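Local coordinates for RagB/SusD domain protein (Flavobacterium johnsoniae, PDB 5J90) that binds chitin as a SusD homolog, and is probably an outer-membrane lipoprotein that captures the polymer for a chitin utilization system, at residues I121-V124 / E125-R129; D152-E155 / E156-Q160; T159-F162 / A163-D166; R207-L210 / A211-V215; P492-G495 / G496-V499. All coordinates share one frame; numbering follows the deposited sequence.

Overall arrangement
Followed from the N terminus, the five contacts are all local, each closing a turn or a short loop between neighbouring residues. Contact 1 (121-129) lies on helix 113-134. Contacts 2 (152-160) and 3 (159-166) follow on helix 154-177, where they overlap at T159 and Q160. Contact 4 (207-215) brings helix 196-213 to its end, and contact 5 (492-499) sits far along the chain in the loop after helix 479-489. None nests within another. Contacts 1, 3 and 4 touch one another, binding three helices; contact 2 touches contact 4 through Y158, and contact 5 through Q154 and V499. Centres of contacts 3 and 5 stand about 25 Å apart.

Contact 1. Residues I121-V124 / E125-R129; sequences ILKV and EGMHR
V124 O is held twice by H128, once through the backbone and once through the imidazole. H128 N and H128 ND1 each lie 2.9 Å from V124 O, approaching from opposite faces of the carbonyl plane. The oxygen meets the edge of the ring, only 4° out of its plane, and ND1 is the donor. The first torsion explains the reach: with chi1 at 84°, CG stands between the backbone N and the carbonyl carbon, and the ring swings back toward the preceding turn. R129 CG rests over one ring face, toward the rim. NE2 bonds to R209 NH1, which ties the helix to its neighbour. A leucine here would probably strip V124 O of its second donor and leave the guanidinium of R209 without its imidazole mate.

One residue earlier the same spacing recurs, M127 N lying 2.7 Å from K123 O and more nearly in line with its C=O bond. The extended K123 chain carries NZ to a salt bridge with E164 and against the ring of Y139. V124 packs on L206 and L210 of helix 196-213, I121 on A168 and L172 of helix 154-177, and K123 and M127 on helix 83-108.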
loop_
_atom_site.group_PDB
_atom_site.type_symbol
_atom_site.label_atom_id
_atom_site.label_comp_id
_atom_site.label_asym_id
_atom_site.label_seq_id
_atom_site.Cartn_x
_atom_site.Cartn_y
_atom_site.Cartn_z
ATOM N N ILE A 121 12.240 -3.662 -25.737
ATOM C CA ILE A 121 12.003 -2.254 -25.446
ATOM C C ILE A 121 10.553 -1.877 -25.749
ATOM O O ILE A 121 9.879 -1.232 -24.939
ATOM C CB ILE A 121 12.988 -1.343 -26.209
ATOM C CG1 ILE A 121 14.424 -1.695 -25.817
ATOM C CG2 ILE A 121 12.691 0.124 -25.924
ATOM C CD1 ILE A 121 15.488 -0.994 -26.685
ATOM N N LEU A 122 10.061 -2.288 -26.914
ATOM C CA LEU A 122 8.666 -2.039 -27.267
ATOM C C LEU A 122 7.700 -2.747 -26.318
ATOM O O LEU A 122 6.648 -2.203 -25.973
ATOM C CB LEU A 122 8.399 -2.479 -28.707
ATOM C CG LEU A 122 8.722 -1.433 -29.756
ATOM C CD1 LEU A 122 8.636 -2.067 -31.137
ATOM C CD2 LEU A 122 7.759 -0.261 -29.628
ATOM N N LYS A 123 8.061 -3.963 -25.915
ATOM C CA LYS A 123 7.264 -4.737 -24.973
ATOM C C LYS A 123 7.090 -3.969 -23.662
ATOM O O LYS A 123 5.964 -3.826 -23.166
ATOM C CB LYS A 123 7.933 -6.081 -24.699
ATOM C CG LYS A 123 7.168 -7.003 -23.759
ATOM C CD LYS A 123 8.056 -8.182 -23.376
ATOM C CE LYS A 123 7.301 -9.234 -22.561
ATOM N NZ LYS A 123 8.225 -10.292 -22.085
ATOM N N VAL A 124 8.193 -3.471 -23.109
ATOM C CA VAL A 124 8.118 -2.746 -21.849
ATOM C C VAL A 124 7.337 -1.436 -22.039
ATOM O O VAL A 124 6.523 -1.061 -21.187
ATOM C CB VAL A 124 9.517 -2.511 -21.263
ATOM C CG1 VAL A 124 9.431 -1.628 -20.015
ATOM C CG2 VAL A 124 10.174 -3.851 -20.931
ATOM N N GLU A 125 7.542 -0.759 -23.164
ATOM C CA GLU A 125 6.788 0.465 -23.431
ATOM C C GLU A 125 5.283 0.214 -23.435
ATOM O O GLU A 125 4.517 0.982 -22.853
ATOM C CB GLU A 125 7.235 1.099 -24.753
ATOM C CG GLU A 125 6.290 2.175 -25.294
ATOM C CD GLU A 125 6.038 3.351 -24.348
ATOM O OE1 GLU A 125 6.786 3.542 -23.353
ATOM O OE2 GLU A 125 5.062 4.096 -24.616
ATOM N N GLY A 126 4.841 -0.868 -24.071
ATOM C CA GLY A 126 3.418 -1.158 -24.085
ATOM C C GLY A 126 2.907 -1.761 -22.787
ATOM O O GLY A 126 1.822 -1.402 -22.299
ATOM N N MET A 127 3.668 -2.685 -22.212
ATOM C CA MET A 127 3.152 -3.438 -21.070
ATOM C C MET A 127 3.265 -2.746 -19.707
ATOM O O MET A 127 2.489 -3.068 -18.801
ATOM C CB MET A 127 3.721 -4.865 -21.038
ATOM C CG MET A 127 3.414 -5.671 -22.318
ATOM S SD MET A 127 1.655 -5.785 -22.745
ATOM C CE MET A 127 1.040 -6.779 -21.387
ATOM N N HIS A 128 4.185 -1.789 -19.546
ATOM C CA HIS A 128 4.184 -1.043 -18.281
ATOM C C HIS A 128 2.863 -0.291 -18.116
ATOM O O HIS A 128 2.340 -0.163 -17.007
ATOM C CB HIS A 128 5.408 -0.112 -18.109
ATOM C CG HIS A 128 5.264 1.233 -18.769
ATOM N ND1 HIS A 128 5.520 1.440 -20.109
ATOM C CD2 HIS A 128 4.879 2.434 -18.271
ATOM C CE1 HIS A 128 5.308 2.712 -20.406
ATOM N NE2 HIS A 128 4.921 3.338 -19.308
ATOM N N ARG A 129 2.291 0.170 -19.228
ATOM C CA ARG A 129 0.981 0.816 -19.197
ATOM C C ARG A 129 -0.084 -0.153 -18.682
ATOM O O ARG A 129 -0.943 0.211 -17.867
ATOM C CB ARG A 129 0.615 1.331 -20.593
ATOM C CG ARG A 129 1.461 2.528 -21.030
ATOM C CD ARG A 129 1.502 2.701 -22.564
ATOM N NE ARG A 129 0.180 2.622 -23.200
ATOM C CZ ARG A 129 -0.672 3.637 -23.326
ATOM N NH1 ARG A 129 -0.378 4.844 -22.857
ATOM N NH2 ARG A 129 -1.844 3.455 -23.928
#

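Contact 2. Residues D152-E155 / E156-Q160; sequences DSQE and EVYTQ
S153 and E156 exchange hydrogen bonds between backbone and side chain. S153 OG accepts from E156 N at 3.1 Å, its chi1 of 72° holding OG over the first turn. In return S153 N donates to E156 OE1 at 2.9 Å, meeting the carboxylate from above its plane, 49° out of it. An alanine in place of E156 would probably leave S153 N without its acceptor and reduce the exchange to a single bond.

Among bonds between side chains, Q160 NE2 gives D152 OD2 an almost straight bond of 2.8 Å (170°). It lies in the amide plane of Q160 but strikes the carboxylate from above; NE2 also makes a weak bond to E156 O, and D152 OD1 is taken by S140. Two waters join E155 to T159 OG1, one through E155 O and the other through E155 OE2, which also pairs with K218.

Apolar contact comes from V157 CG2 on D152 CB at 3.7 Å, and from Q154 CG beside Y158 CD1 at 3.9 Å. The polar ends of this second pair lead elsewhere, to W501 and T131 from Q154 and to D132 from Y158.

As for charge, D152 OD1 and E156 OE1 stand 4.4 Å apart, a repulsion that the N terminus of the helix, the positive end of its dipole, would probably ease. Reciprocal bonds of this kind define a capping box, here at the start of helix 154-177.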
loop_
_atom_site.group_PDB
_atom_site.type_symbol
_atom_site.label_atom_id
_atom_site.label_comp_id
_atom_site.label_asym_id
_atom_site.label_seq_id
_atom_site.Cartn_x
_atom_site.Cartn_y
_atom_site.Cartn_z
ATOM N N ASP A 152 1.261 -12.439 -12.748
ATOM C CA ASP A 152 2.368 -12.060 -11.876
ATOM C C ASP A 152 1.940 -10.885 -10.989
ATOM O O ASP A 152 1.071 -10.098 -11.366
ATOM C CB ASP A 152 3.575 -11.590 -12.693
ATOM C CG ASP A 152 4.155 -12.652 -13.604
ATOM O OD1 ASP A 152 3.806 -13.843 -13.488
ATOM O OD2 ASP A 152 5.004 -12.271 -14.442
ATOM N N SER A 153 2.577 -10.745 -9.824
ATOM C CA SER A 153 2.349 -9.545 -9.027
ATOM C C SER A 153 2.977 -8.346 -9.738
ATOM O O SER A 153 3.899 -8.497 -10.540
ATOM C CB SER A 153 2.949 -9.681 -7.630
ATOM O OG SER A 153 4.366 -9.622 -7.702
ATOM N N GLN A 154 2.479 -7.152 -9.449
ATOM C CA GLN A 154 3.094 -5.975 -10.045
ATOM C C GLN A 154 4.568 -5.829 -9.660
ATOM O O GLN A 154 5.388 -5.418 -10.482
ATOM C CB GLN A 154 2.321 -4.717 -9.695
ATOM C CG GLN A 154 2.883 -3.478 -10.391
ATOM C CD GLN A 154 2.060 -2.250 -10.088
ATOM O OE1 GLN A 154 2.080 -1.748 -8.964
ATOM N NE2 GLN A 154 1.304 -1.768 -11.080
ATOM N N GLU A 155 4.898 -6.169 -8.416
ATOM C CA GLU A 155 6.288 -6.145 -7.969
ATOM C C GLU A 155 7.181 -7.015 -8.859
ATOM O O GLU A 155 8.279 -6.611 -9.251
ATOM C CB GLU A 155 6.359 -6.588 -6.505
ATOM C CG GLU A 155 7.753 -6.471 -5.855
ATOM C CD GLU A 155 8.564 -7.759 -5.876
ATOM O OE1 GLU A 155 7.994 -8.850 -6.107
ATOM O OE2 GLU A 155 9.796 -7.681 -5.652
ATOM N N GLU A 156 6.705 -8.216 -9.166
ATOM C CA GLU A 156 7.408 -9.133 -10.059
ATOM C C GLU A 156 7.515 -8.585 -11.478
ATOM O O GLU A 156 8.566 -8.714 -12.120
ATOM C CB GLU A 156 6.693 -10.491 -10.097
ATOM C CG GLU A 156 6.883 -11.307 -8.825
ATOM C CD GLU A 156 5.838 -12.407 -8.658
ATOM O OE1 GLU A 156 4.891 -12.538 -9.477
ATOM O OE2 GLU A 156 5.966 -13.163 -7.670
ATOM N N VAL A 157 6.433 -7.988 -11.973
ATOM C CA VAL A 157 6.455 -7.434 -13.330
ATOM C C VAL A 157 7.506 -6.330 -13.453
ATOM O O VAL A 157 8.281 -6.303 -14.414
ATOM C CB VAL A 157 5.065 -6.939 -13.783
ATOM C CG1 VAL A 157 5.156 -6.302 -15.167
ATOM C CG2 VAL A 157 4.067 -8.102 -13.797
ATOM N N TYR A 158 7.549 -5.429 -12.478
ATOM C CA TYR A 158 8.543 -4.353 -12.507
ATOM C C TYR A 158 9.976 -4.896 -12.511
ATOM O O TYR A 158 10.814 -4.439 -13.293
ATOM C CB TYR A 158 8.301 -3.330 -11.379
ATOM C CG TYR A 158 7.492 -2.143 -11.870
ATOM C CD1 TYR A 158 6.126 -2.260 -12.116
ATOM C CD2 TYR A 158 8.103 -0.920 -12.156
ATOM C CE1 TYR A 158 5.389 -1.189 -12.603
ATOM C CE2 TYR A 158 7.377 0.157 -12.643
ATOM C CZ TYR A 158 6.025 0.017 -12.880
ATOM O OH TYR A 158 5.330 1.103 -13.376
ATOM N N THR A 159 10.266 -5.885 -11.673
ATOM C CA THR A 159 11.592 -6.503 -11.685
ATOM C C THR A 159 11.918 -7.085 -13.058
ATOM O O THR A 159 13.018 -6.882 -13.588
ATOM C CB THR A 159 11.689 -7.577 -10.591
ATOM O OG1 THR A 159 11.688 -6.922 -9.320
ATOM C CG2 THR A 159 12.964 -8.404 -10.711
ATOM N N GLN A 160 10.957 -7.787 -13.650
ATOM C CA GLN A 160 11.175 -8.343 -14.986
ATOM C C GLN A 160 11.410 -7.273 -16.057
ATOM O O GLN A 160 12.282 -7.429 -16.916
ATOM C CB GLN A 160 10.008 -9.241 -15.385
ATOM C CG GLN A 160 9.861 -10.492 -14.566
ATOM C CD GLN A 160 8.606 -11.247 -14.930
ATOM O OE1 GLN A 160 8.567 -11.930 -15.960
ATOM N NE2 GLN A 160 7.556 -11.108 -14.105
HETATM O O HOH W 1 10.241 -4.700 -8.357
HETATM O O HOH W 2 11.477 -8.802 -7.456
#

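Contact 3. Residues T159-F162 / A163-D166; sequences TQMF and AELD
From A163 N on T159 O to D166 N on F162 O, four successive bonds between residues four apart carry helix 154-177 through this turn without a break. The side chains of the second half lean back over the carbonyls that these bonds use. In E164, L165 and D166 alike CG is anti to the carbonyl carbon (chi1 -73°, -64° and -70°), which directs each chain toward the turn before.

E164 CG comes to 3.3 Å from Q160 O, and the extended chain then runs on alongside M161, with E164 OE1 at 3.8 Å from M161 CA and its bond going to Y139 OH. L165 follows the same course: its branch point CG lies 3.4 Å from M161 O. D166 turns its carboxyl carbon to F162 O, with D166 CG 3.2 Å from F162 O and the two carboxylate oxygens about equally distant from it.

Such a gathering of acceptors would be costly by itself, but R207 answers it, giving NH1 to F162 O and NH2 to D166 OD1, the latter also paired with K228. The positive charge probably offsets the repulsion between the acceptor oxygens.

Around the turn, M161 packs on V124 and H128 of helix 113-134 and on Y139 in a loop. F162 meets L210, and L165 meets R207, both on helix 196-213, and E164 reaches L120 of helix 113-134.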
loop_
_atom_site.group_PDB
_atom_site.type_symbol
_atom_site.label_atom_id
_atom_site.label_comp_id
_atom_site.label_asym_id
_atom_site.label_seq_id
_atom_site.Cartn_x
_atom_site.Cartn_y
_atom_site.Cartn_z
ATOM N N THR A 159 10.266 -5.885 -11.673
ATOM C CA THR A 159 11.592 -6.503 -11.685
ATOM C C THR A 159 11.918 -7.085 -13.058
ATOM O O THR A 159 13.018 -6.882 -13.588
ATOM C CB THR A 159 11.689 -7.577 -10.591
ATOM O OG1 THR A 159 11.688 -6.922 -9.320
ATOM C CG2 THR A 159 12.964 -8.404 -10.711
ATOM N N GLN A 160 10.957 -7.787 -13.650
ATOM C CA GLN A 160 11.175 -8.343 -14.986
ATOM C C GLN A 160 11.410 -7.273 -16.057
ATOM O O GLN A 160 12.282 -7.429 -16.916
ATOM C CB GLN A 160 10.008 -9.241 -15.385
ATOM C CG GLN A 160 9.861 -10.492 -14.566
ATOM C CD GLN A 160 8.606 -11.247 -14.930
ATOM O OE1 GLN A 160 8.567 -11.930 -15.960
ATOM N NE2 GLN A 160 7.556 -11.108 -14.105
ATOM N N MET A 161 10.643 -6.185 -16.011
ATOM C CA MET A 161 10.804 -5.110 -16.983
ATOM C C MET A 161 12.186 -4.469 -16.882
ATOM O O MET A 161 12.824 -4.202 -17.903
ATOM C CB MET A 161 9.685 -4.072 -16.854
ATOM C CG MET A 161 8.310 -4.618 -17.243
ATOM S SD MET A 161 7.014 -3.372 -17.308
ATOM C CE MET A 161 7.009 -2.686 -15.646
ATOM N N PHE A 162 12.673 -4.231 -15.669
ATOM C CA PHE A 162 14.020 -3.678 -15.518
ATOM C C PHE A 162 15.061 -4.631 -16.102
ATOM O O PHE A 162 16.035 -4.181 -16.714
ATOM C CB PHE A 162 14.340 -3.415 -14.040
ATOM C CG PHE A 162 13.613 -2.229 -13.437
ATOM C CD1 PHE A 162 13.662 -0.969 -14.027
ATOM C CD2 PHE A 162 12.920 -2.371 -12.242
ATOM C CE1 PHE A 162 13.014 0.125 -13.453
ATOM C CE2 PHE A 162 12.266 -1.290 -11.664
ATOM C CZ PHE A 162 12.313 -0.032 -12.272
ATOM N N ALA A 163 14.864 -5.940 -15.918
ATOM C CA ALA A 163 15.814 -6.936 -16.438
ATOM C C ALA A 163 15.753 -7.028 -17.960
ATOM O O ALA A 163 16.776 -7.221 -18.617
ATOM C CB ALA A 163 15.557 -8.316 -15.812
ATOM N N GLU A 164 14.553 -6.900 -18.515
ATOM C CA GLU A 164 14.391 -6.869 -19.966
ATOM C C GLU A 164 15.089 -5.653 -20.566
ATOM O O GLU A 164 15.761 -5.757 -21.596
ATOM C CB GLU A 164 12.912 -6.907 -20.331
ATOM C CG GLU A 164 12.311 -8.284 -20.087
ATOM C CD GLU A 164 10.793 -8.312 -20.157
ATOM O OE1 GLU A 164 10.155 -7.240 -20.004
ATOM O OE2 GLU A 164 10.235 -9.418 -20.360
ATOM N N LEU A 165 14.943 -4.496 -19.932
ATOM C CA LEU A 165 15.686 -3.332 -20.396
ATOM C C LEU A 165 17.200 -3.542 -20.274
ATOM O O LEU A 165 17.947 -3.100 -21.148
ATOM C CB LEU A 165 15.236 -2.069 -19.667
ATOM C CG LEU A 165 13.778 -1.663 -19.925
ATOM C CD1 LEU A 165 13.450 -0.402 -19.143
ATOM C CD2 LEU A 165 13.507 -1.467 -21.406
ATOM N N ASP A 166 17.657 -4.210 -19.210
ATOM C CA ASP A 166 19.087 -4.544 -19.084
ATOM C C ASP A 166 19.558 -5.359 -20.286
ATOM O O ASP A 166 20.595 -5.059 -20.878
ATOM C CB ASP A 166 19.377 -5.362 -17.815
ATOM C CG ASP A 166 19.229 -4.564 -16.537
ATOM O OD1 ASP A 166 19.302 -3.314 -16.574
ATOM O OD2 ASP A 166 19.060 -5.224 -15.481
#

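Contact 4. Residues R207-L210 / A211-V215; sequences RLRL and AMRIV
R213 lays its terminal NH1 against the aliphatic stem of R209, 3.9 Å from R209 CD and 4.0 Å from R209 CG. The two chains run side by side and point the same way, their guanidinium planes 30° apart, and the stem meets the R213 group obliquely. R213 leaves its backbone with CG anti to N and then bends at chi2 (89°) and chi3 (78°), which folds NH1 back along R209.

Like charges thus lie close, R209 NE to R213 NH1 being 4.8 Å, but acids stand round them. R213 NH1 forms salt bridges with E434 and D132, R209 NH2 one with E334, while the pairing of R209 NE with E434 is long and weak. The carboxylates probably offset the repulsion and fix how each group is turned.

Beneath, the helix draws to its end. A211 N, M212 N and R213 N hold the regular bonds to R207 O, L208 O and R209 O, but I214 N reaches L210 O only weakly, at 3.5 Å, and bonds A211 O at 3.2 Å. I214 is the first residue to leave helical angles, and its CG2 sits 3.7 Å from L210 O.

Outward, L208 packs on A226 and A229 of helix 219-231 and, with M212, on L338 of helix 332-344. L210, R213 and I214 close on Y158 of helix 154-177, and R207 pairs with E225.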
loop_
_atom_site.group_PDB
_atom_site.type_symbol
_atom_site.label_atom_id
_atom_site.label_comp_id
_atom_site.label_asym_id
_atom_site.label_seq_id
_atom_site.Cartn_x
_atom_site.Cartn_y
_atom_site.Cartn_z
ATOM N N ARG A 207 13.545 3.326 -18.427
ATOM C CA ARG A 207 13.995 2.836 -17.126
ATOM C C ARG A 207 13.851 3.917 -16.049
ATOM O O ARG A 207 13.401 3.642 -14.944
ATOM C CB ARG A 207 15.456 2.367 -17.171
ATOM C CG ARG A 207 15.916 1.798 -15.823
ATOM C CD ARG A 207 17.432 1.541 -15.734
ATOM N NE ARG A 207 17.931 0.776 -16.870
ATOM C CZ ARG A 207 17.746 -0.527 -17.061
ATOM N NH1 ARG A 207 17.062 -1.259 -16.184
ATOM N NH2 ARG A 207 18.238 -1.099 -18.160
ATOM N N LEU A 208 14.246 5.145 -16.373
ATOM C CA LEU A 208 14.133 6.240 -15.420
ATOM C C LEU A 208 12.682 6.511 -15.022
ATOM O O LEU A 208 12.389 6.727 -13.836
ATOM C CB LEU A 208 14.811 7.504 -15.979
ATOM C CG LEU A 208 14.812 8.754 -15.091
ATOM C CD1 LEU A 208 15.524 8.494 -13.757
ATOM C CD2 LEU A 208 15.463 9.921 -15.829
ATOM N N ARG A 209 11.768 6.478 -15.993
ATOM C CA ARG A 209 10.346 6.602 -15.696
ATOM C C ARG A 209 9.883 5.512 -14.725
ATOM O O ARG A 209 9.208 5.799 -13.732
ATOM C CB ARG A 209 9.524 6.537 -16.991
ATOM C CG ARG A 209 8.021 6.449 -16.732
ATOM C CD ARG A 209 7.224 6.129 -17.991
ATOM N NE ARG A 209 7.083 7.300 -18.861
ATOM C CZ ARG A 209 6.411 7.280 -20.006
ATOM N NH1 ARG A 209 5.840 6.155 -20.416
ATOM N NH2 ARG A 209 6.319 8.381 -20.744
ATOM N N LEU A 210 10.236 4.268 -15.021
ATOM C CA LEU A 210 9.793 3.146 -14.187
ATOM C C LEU A 210 10.422 3.202 -12.793
ATOM O O LEU A 210 9.783 2.852 -11.788
ATOM C CB LEU A 210 10.086 1.805 -14.868
ATOM C CG LEU A 210 9.363 1.583 -16.196
ATOM C CD1 LEU A 210 9.766 0.241 -16.796
ATOM C CD2 LEU A 210 7.856 1.695 -16.053
ATOM N N ALA A 211 11.665 3.675 -12.727
ATOM C CA ALA A 211 12.344 3.842 -11.451
ATOM C C ALA A 211 11.635 4.872 -10.568
ATOM O O ALA A 211 11.370 4.619 -9.391
ATOM C CB ALA A 211 13.797 4.226 -11.684
ATOM N N MET A 212 11.288 6.030 -11.126
ATOM C CA MET A 212 10.631 7.043 -10.319
ATOM C C MET A 212 9.245 6.573 -9.890
ATOM O O MET A 212 8.788 6.902 -8.793
ATOM C CB MET A 212 10.556 8.387 -11.057
ATOM C CG MET A 212 10.447 9.583 -10.116
ATOM S SD MET A 212 11.921 9.817 -9.078
ATOM C CE MET A 212 13.124 10.257 -10.334
ATOM N N ARG A 213 8.579 5.793 -10.741
ATOM C CA ARG A 213 7.265 5.260 -10.388
ATOM C C ARG A 213 7.270 4.536 -9.050
ATOM O O ARG A 213 6.289 4.611 -8.306
ATOM C CB ARG A 213 6.758 4.292 -11.465
ATOM C CG ARG A 213 5.316 3.833 -11.234
ATOM C CD ARG A 213 4.313 4.787 -11.894
ATOM N NE ARG A 213 4.258 4.539 -13.336
ATOM C CZ ARG A 213 4.473 5.446 -14.285
ATOM N NH1 ARG A 213 4.415 5.075 -15.558
ATOM N NH2 ARG A 213 4.742 6.719 -13.991
ATOM N N ILE A 214 8.357 3.822 -8.767
ATOM C CA ILE A 214 8.387 2.949 -7.594
ATOM C C ILE A 214 9.080 3.581 -6.386
ATOM O O ILE A 214 9.371 2.891 -5.409
ATOM C CB ILE A 214 9.002 1.564 -7.925
ATOM C CG1 ILE A 214 10.495 1.667 -8.255
ATOM C CG2 ILE A 214 8.229 0.917 -9.075
ATOM C CD1 ILE A 214 11.195 0.315 -8.325
ATOM N N VAL A 215 9.302 4.892 -6.419
ATOM C CA VAL A 215 10.075 5.519 -5.339
ATOM C C VAL A 215 9.406 5.455 -3.957
ATOM O O VAL A 215 10.108 5.466 -2.938
ATOM C CB VAL A 215 10.477 6.971 -5.708
ATOM C CG1 VAL A 215 9.283 7.911 -5.652
ATOM C CG2 VAL A 215 11.596 7.462 -4.788
#

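Contact 5. Residues P492-G495 / G496-V499; sequences PDNG and GTRV. With EDO (1,2-ethanediol), chain E.
N494 turns the oxygen of its amide toward G496, and R498 offers the rim of its guanidinium group to a bound 1,2-ethanediol. N494 OD1 accepts from G496 N at 3.0 Å, the donor tilted 26° from the amide plane; chi1 of 64° puts CG between the backbone N and the carbonyl carbon, close to the residues ahead. At R498 the diol, probably from the crystallisation liquor, has its O2 at the edge near the plane, 2.9 Å from R498 NH2. The same NH2 reaches G490 O of the second subunit, and NH1 bonds to D502 O.

Farther back, T497 OG1 donates to P492 O at 2.7 Å, in the carbonyl plane and on a lone pair, the shorter of the two hydrogen bonds between the halves. The ring of P492 crosses the threonine side chain at about a right angle, P492 CD being 3.9 Å from T497 OG1, and packs on G457 of the second subunit.

Between them, D493 centres an inverse gamma turn, closed by a weak bond from N494 N to P492 O, and its carboxylate pairs with R467, which also holds N494 O. G495 and G496 occupy the corners of a type I beta turn from N494 to T497. The N494 OD1 to G496 N bond adds an Asx turn at its start, and together the three turns bend the loop after helix 479-489.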
loop_
_atom_site.group_PDB
_atom_site.type_symbol
_atom_site.label_atom_id
_atom_site.label_comp_id
_atom_site.label_asym_id
_atom_site.label_seq_id
_atom_site.Cartn_x
_atom_site.Cartn_y
_atom_site.Cartn_z
ATOM N N PRO A 492 -9.888 -6.039 -2.565
ATOM C CA PRO A 492 -11.021 -6.124 -3.495
ATOM C C PRO A 492 -10.679 -5.682 -4.916
ATOM O O PRO A 492 -9.965 -4.700 -5.133
ATOM C CB PRO A 492 -12.061 -5.184 -2.868
ATOM C CG PRO A 492 -11.733 -5.206 -1.400
ATOM C CD PRO A 492 -10.227 -5.289 -1.342
ATOM N N ASP A 493 -11.215 -6.407 -5.887
ATOM C CA ASP A 493 -10.948 -6.125 -7.293
ATOM C C ASP A 493 -11.885 -5.026 -7.784
ATOM O O ASP A 493 -12.875 -5.284 -8.480
ATOM C CB ASP A 493 -11.122 -7.409 -8.109
ATOM C CG ASP A 493 -10.900 -7.210 -9.605
ATOM O OD1 ASP A 493 -10.201 -6.259 -10.026
ATOM O OD2 ASP A 493 -11.437 -8.040 -10.372
ATOM N N ASN A 494 -11.583 -3.795 -7.385
ATOM C CA ASN A 494 -12.337 -2.630 -7.830
ATOM C C ASN A 494 -11.383 -1.456 -8.039
ATOM O O ASN A 494 -10.177 -1.598 -7.858
ATOM C CB ASN A 494 -13.483 -2.293 -6.862
ATOM C CG ASN A 494 -13.003 -1.898 -5.484
ATOM O OD1 ASN A 494 -12.033 -1.165 -5.329
ATOM N ND2 ASN A 494 -13.700 -2.383 -4.464
ATOM N N GLY A 495 -11.925 -0.299 -8.398
ATOM C CA GLY A 495 -11.102 0.827 -8.801
ATOM C C GLY A 495 -10.478 1.627 -7.676
ATOM O O GLY A 495 -9.659 2.513 -7.944
ATOM N N GLY A 496 -10.843 1.343 -6.427
ATOM C CA GLY A 496 -10.281 2.058 -5.297
ATOM C C GLY A 496 -9.076 1.388 -4.666
ATOM O O GLY A 496 -8.361 2.006 -3.882
ATOM N N THR A 497 -8.846 0.118 -4.991
ATOM C CA THR A 497 -7.730 -0.616 -4.407
ATOM C C THR A 497 -6.419 -0.189 -5.052
ATOM O O THR A 497 -6.307 -0.136 -6.267
ATOM C CB THR A 497 -7.935 -2.131 -4.567
ATOM O OG1 THR A 497 -9.110 -2.509 -3.835
ATOM C CG2 THR A 497 -6.744 -2.922 -4.038
ATOM N N ARG A 498 -5.424 0.116 -4.229
ATOM C CA ARG A 498 -4.144 0.622 -4.737
ATOM C C ARG A 498 -3.233 -0.477 -5.257
ATOM O O ARG A 498 -3.041 -1.507 -4.595
ATOM C CB ARG A 498 -3.423 1.411 -3.639
ATOM C CG ARG A 498 -4.051 2.761 -3.384
ATOM C CD ARG A 498 -3.609 3.363 -2.043
ATOM N NE ARG A 498 -4.186 4.697 -1.909
ATOM C CZ ARG A 498 -3.592 5.818 -2.300
ATOM N NH1 ARG A 498 -2.370 5.779 -2.812
ATOM N NH2 ARG A 498 -4.227 6.983 -2.164
ATOM N N VAL A 499 -2.683 -0.269 -6.450
ATOM C CA VAL A 499 -1.655 -1.168 -6.975
ATOM C C VAL A 499 -0.378 -1.026 -6.142
ATOM O O VAL A 499 -0.216 -0.057 -5.384
ATOM C CB VAL A 499 -1.352 -0.945 -8.483
ATOM C CG1 VAL A 499 -2.633 -1.056 -9.303
ATOM C CG2 VAL A 499 -0.663 0.402 -8.733
HETATM C C1 EDO E . -0.801 9.875 -0.486
HETATM O O1 EDO E . -1.860 10.797 -0.161
HETATM C C2 EDO E . -1.363 8.647 -1.188
HETATM O O2 EDO E . -2.162 8.989 -2.333
#